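Long-range contacts in membrane-anchored mycosin mycp1 (Mycobacterium thermoresistibile, PDB 4HVL), which is a subtilisin-like serine protease of the mycosin group, an essential component of the ESX-1 type VII protein secretion system of mycobacteria: residues A[27-32]-A[97-101]; A[76-80]-A[111-117]. The contacts are given in a common frame with arbitrary orientation. Numbering follows the deposited sequence.

Both contacts sit on the same flank of the subtilisin fold, around helix 102-110. In contact 1, segment 97-101 leads into that helix and meets 27-32 of the N-terminal part; in contact 2, segment 111-117 leaves it and meets 76-80, the loop between the parallel strands 65-70 and 82-86. Along the chain the order is 27-32, 76-80, 97-101, 111-117, so the two closures cross rather than follow one another. Their centres lie 20 Å apart and their nearest atoms about 9 Å, without touching. Helix 102-110, which begins directly after the predicted catalytic His101, is therefore tied at its start to the N-terminal extension and just past its end to the loop following strand 65-70.

Contact 1: residues A[27-32]-A[97-101]; sequences RVCAAP and DCDAH. With ZN (zinc ion), chain G.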
# COMPACT_ATOMS: atom_id res chain seq x y z
N ARG A 27 -8.17 20.11 10.53
CA ARG A 27 -9.01 20.34 9.37
C ARG A 27 -10.25 19.46 9.34
O ARG A 27 -10.22 18.31 9.79
CB ARG A 27 -8.23 20.05 8.09
CG ARG A 27 -6.98 20.88 7.89
CD ARG A 27 -6.38 20.50 6.54
NE ARG A 27 -5.02 20.99 6.36
CZ ARG A 27 -4.18 20.58 5.40
NH1 ARG A 27 -4.56 19.66 4.51
NH2 ARG A 27 -2.96 21.09 5.33
N VAL A 28 -11.31 20.00 8.73
CA VAL A 28 -12.53 19.24 8.45
C VAL A 28 -12.23 18.15 7.42
O VAL A 28 -11.36 18.31 6.55
CB VAL A 28 -13.68 20.16 7.97
CG1 VAL A 28 -14.91 19.35 7.57
CG2 VAL A 28 -14.04 21.16 9.05
N CYS A 29 -12.91 17.02 7.54
CA CYS A 29 -12.59 15.86 6.73
C CYS A 29 -12.98 16.07 5.27
O CYS A 29 -14.00 16.67 4.97
CB CYS A 29 -13.30 14.63 7.30
SG CYS A 29 -12.73 14.24 8.98
N ALA A 30 -12.14 15.56 4.39
CA ALA A 30 -12.45 15.53 2.96
C ALA A 30 -13.39 14.38 2.64
O ALA A 30 -13.58 13.47 3.46
CB ALA A 30 -11.16 15.36 2.16
N ALA A 31 -14.01 14.46 1.46
CA ALA A 31 -14.80 13.35 0.91
C ALA A 31 -14.45 13.24 -0.57
O ALA A 31 -14.13 14.23 -1.21
CB ALA A 31 -16.27 13.62 1.08
N PRO A 32 -14.47 12.01 -1.12
CA PRO A 32 -14.20 11.85 -2.53
C PRO A 32 -15.39 12.31 -3.35
O PRO A 32 -16.50 12.48 -2.81
CB PRO A 32 -14.04 10.34 -2.67
CG PRO A 32 -14.96 9.80 -1.65
CD PRO A 32 -14.80 10.73 -0.47
N ASP A 97 -12.35 7.78 8.20
CA ASP A 97 -11.48 8.24 7.13
C ASP A 97 -11.73 9.74 6.99
O ASP A 97 -12.82 10.13 6.63
CB ASP A 97 -11.81 7.54 5.81
CG ASP A 97 -10.88 7.92 4.70
OD1 ASP A 97 -9.88 8.66 4.99
OD2 ASP A 97 -11.10 7.43 3.57
N CYS A 98 -10.71 10.55 7.28
CA CYS A 98 -10.80 11.99 7.16
C CYS A 98 -10.13 12.48 5.86
O CYS A 98 -10.16 13.66 5.56
CB CYS A 98 -10.16 12.64 8.40
SG CYS A 98 -10.69 14.32 8.81
N ASP A 99 -9.58 11.56 5.06
CA ASP A 99 -8.72 11.93 3.93
C ASP A 99 -9.24 11.47 2.58
O ASP A 99 -8.56 11.60 1.59
CB ASP A 99 -7.33 11.31 4.14
CG ASP A 99 -6.60 11.88 5.34
OD1 ASP A 99 -7.12 11.78 6.47
OD2 ASP A 99 -5.53 12.45 5.14
N ALA A 100 -10.41 10.84 2.53
CA ALA A 100 -10.92 10.31 1.28
C ALA A 100 -9.85 9.49 0.59
O ALA A 100 -9.57 9.68 -0.58
CB ALA A 100 -11.39 11.45 0.38
N HIS A 101 -9.24 8.56 1.33
CA HIS A 101 -8.16 7.79 0.80
C HIS A 101 -8.32 6.32 1.19
O HIS A 101 -8.57 5.47 0.33
CB HIS A 101 -6.81 8.41 1.25
CG HIS A 101 -5.62 7.82 0.56
ND1 HIS A 101 -5.01 6.67 1.01
CD2 HIS A 101 -4.96 8.19 -0.57
CE1 HIS A 101 -4.00 6.37 0.21
NE2 HIS A 101 -3.96 7.27 -0.76
ZN ZN G . -2.29 7.29 -2.11
O HOH W 1 -1.74 9.36 -2.05
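Start at Arg27, whose side chain stays clear of segment 97-101 while its backbone pairs with Ala137; Val28 turns its side chain away. Cys29 makes the covalent link: its SG lies 2.0 Å from SG of Cys98, a disulfide with chi3 of -91°, close to the relaxed value. Just beyond it, the N of Ala30 donates a hydrogen bond to the O of Cys98 (3.0 Å), so disulfide and backbone bond join the extended 27-32 to the turn of 97-101. Ala30 O reaches Tyr291 OH. Ala31 faces away, but the chain then brings Pro32 onto Ala100, with Pro32 CD 3.6 Å from Ala100 CB. Ala100, in a left-handed backbone conformation (phi and psi both 50°), points its CB toward 27-32.

Asp97 shapes the turn from within. Its OD1 accepts from Asp99 N at 2.9 Å, an Asx turn, and its OD2 from His101 N at 3.1 Å. His101 is predicted to belong to the charge relay; its ND1 is hydrogen-bonded to Asp70 OD1 and its NE2 lies 2.1 Å from ZN, an ion that Ser312 also binds. Asp99 CB points away from 27-32, and its carboxylate pairs with Ser135 OG and Ala136 N. The disulfide thus joins the loop after strand 23-25 to the loop entering helix 102-110, for which His101 is the N-cap residue, while Pro32 and Ala100 rest on strand 295-300.

Contact 2: residues A[76-80]-A[111-117]; sequences SPRVP and GRGAPTD
Neither segment is regular: 76-80 is a compact turn and 111-117 an extended run ending in a type I beta turn from Ala114 to Asp117. Ser76 OG (chi1 p) accepts from Val79 N at 3.2 Å, an ST motif, and Ser76 N donates to Val79 O at 3.1 Å. Set Arg78 CA 4.7 Å from Arg112 CA. Arg78 O then accepts from Arg112 N (2.8 Å, 172°), and Arg78, with chi1 to chi3 m, t, p, returns the bond: its NE (2.9 Å) and NH2 (3.1 Å) both donate to Arg112 O. In a bidentate salt bridge, Arg78 NH1 meets Asp117 OD2 at 2.7 Å and Arg78 NH2 meets Asp117 OD1 at 3.1 Å (Asp117 chi1 p). Ala114 CB lies over one guanidinium face. Asp117 OD1 also accepts from Phe119 N. Pro80 CG covers a face of the Arg112 guanidinium, 3.6 Å from its CZ, while Arg112 NH1 donates to Ala110 O and Ala126 O. NE, NH1 and NH2 of Arg78 thus all find acceptors within the contact, fixing its guanidinium by directed hydrogen bonds as well as charge.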
# COMPACT_ATOMS: atom_id res chain seq x y z
N SER A 76 -19.27 0.83 4.91
CA SER A 76 -20.57 0.75 4.26
C SER A 76 -20.80 -0.67 3.85
O SER A 76 -19.85 -1.49 3.90
CB SER A 76 -20.60 1.64 3.01
OG SER A 76 -19.74 1.14 1.99
N PRO A 77 -22.03 -1.00 3.41
CA PRO A 77 -22.22 -2.37 3.00
C PRO A 77 -21.27 -2.80 1.88
O PRO A 77 -20.83 -3.95 1.90
CB PRO A 77 -23.70 -2.43 2.58
CG PRO A 77 -24.37 -1.34 3.37
CD PRO A 77 -23.31 -0.26 3.54
N ARG A 78 -20.92 -1.91 0.94
CA ARG A 78 -20.00 -2.26 -0.14
C ARG A 78 -18.53 -2.28 0.24
O ARG A 78 -17.74 -2.92 -0.44
CB ARG A 78 -20.20 -1.38 -1.36
CG ARG A 78 -21.48 -1.73 -2.10
CD ARG A 78 -21.63 -0.90 -3.35
NE ARG A 78 -20.81 -1.40 -4.45
CZ ARG A 78 -20.75 -0.83 -5.65
NH1 ARG A 78 -21.47 0.27 -5.90
NH2 ARG A 78 -20.00 -1.36 -6.59
N VAL A 79 -18.18 -1.58 1.33
CA VAL A 79 -16.82 -1.61 1.89
C VAL A 79 -16.97 -1.88 3.39
O VAL A 79 -16.87 -0.97 4.20
CB VAL A 79 -16.07 -0.27 1.66
CG1 VAL A 79 -14.58 -0.42 1.94
CG2 VAL A 79 -16.27 0.22 0.23
N PRO A 80 -17.32 -3.13 3.76
CA PRO A 80 -17.74 -3.45 5.13
C PRO A 80 -16.56 -3.65 6.08
O PRO A 80 -16.39 -4.72 6.67
CB PRO A 80 -18.53 -4.75 4.96
CG PRO A 80 -17.88 -5.41 3.80
CD PRO A 80 -17.54 -4.29 2.86
N GLY A 111 -13.92 -4.24 -2.41
CA GLY A 111 -15.21 -3.63 -2.61
C GLY A 111 -16.21 -4.59 -3.24
O GLY A 111 -15.87 -5.31 -4.17
N ARG A 112 -17.42 -4.61 -2.71
CA ARG A 112 -18.48 -5.44 -3.27
C ARG A 112 -19.09 -4.86 -4.55
O ARG A 112 -19.05 -3.66 -4.78
CB ARG A 112 -19.58 -5.66 -2.22
CG ARG A 112 -19.29 -6.81 -1.28
CD ARG A 112 -18.08 -6.55 -0.42
NE ARG A 112 -18.03 -7.50 0.69
CZ ARG A 112 -16.94 -7.86 1.34
NH1 ARG A 112 -15.75 -7.33 1.06
NH2 ARG A 112 -17.06 -8.74 2.33
N GLY A 113 -19.70 -5.73 -5.35
CA GLY A 113 -20.38 -5.31 -6.58
C GLY A 113 -21.75 -4.71 -6.30
O GLY A 113 -22.24 -4.76 -5.17
N ALA A 114 -22.34 -4.11 -7.33
CA ALA A 114 -23.70 -3.61 -7.30
C ALA A 114 -24.27 -3.67 -8.71
O ALA A 114 -23.54 -3.50 -9.68
CB ALA A 114 -23.71 -2.17 -6.84
N PRO A 115 -25.59 -3.90 -8.84
CA PRO A 115 -26.17 -3.97 -10.18
C PRO A 115 -26.24 -2.61 -10.90
O PRO A 115 -26.49 -2.57 -12.11
CB PRO A 115 -27.59 -4.53 -9.92
CG PRO A 115 -27.91 -4.10 -8.54
CD PRO A 115 -26.61 -4.01 -7.78
N THR A 116 -26.01 -1.51 -10.18
CA THR A 116 -26.12 -0.18 -10.75
C THR A 116 -24.81 0.39 -11.26
O THR A 116 -24.82 1.49 -11.79
CB THR A 116 -26.64 0.81 -9.69
OG1 THR A 116 -25.86 0.69 -8.50
CG2 THR A 116 -28.12 0.56 -9.39
N ASP A 117 -23.67 -0.27 -11.06
CA ASP A 117 -22.42 0.20 -11.66
C ASP A 117 -21.50 -0.96 -12.01
O ASP A 117 -21.78 -2.11 -11.66
CB ASP A 117 -21.71 1.26 -10.78
CG ASP A 117 -21.20 0.72 -9.43
OD1 ASP A 117 -20.32 -0.17 -9.38
OD2 ASP A 117 -21.69 1.22 -8.39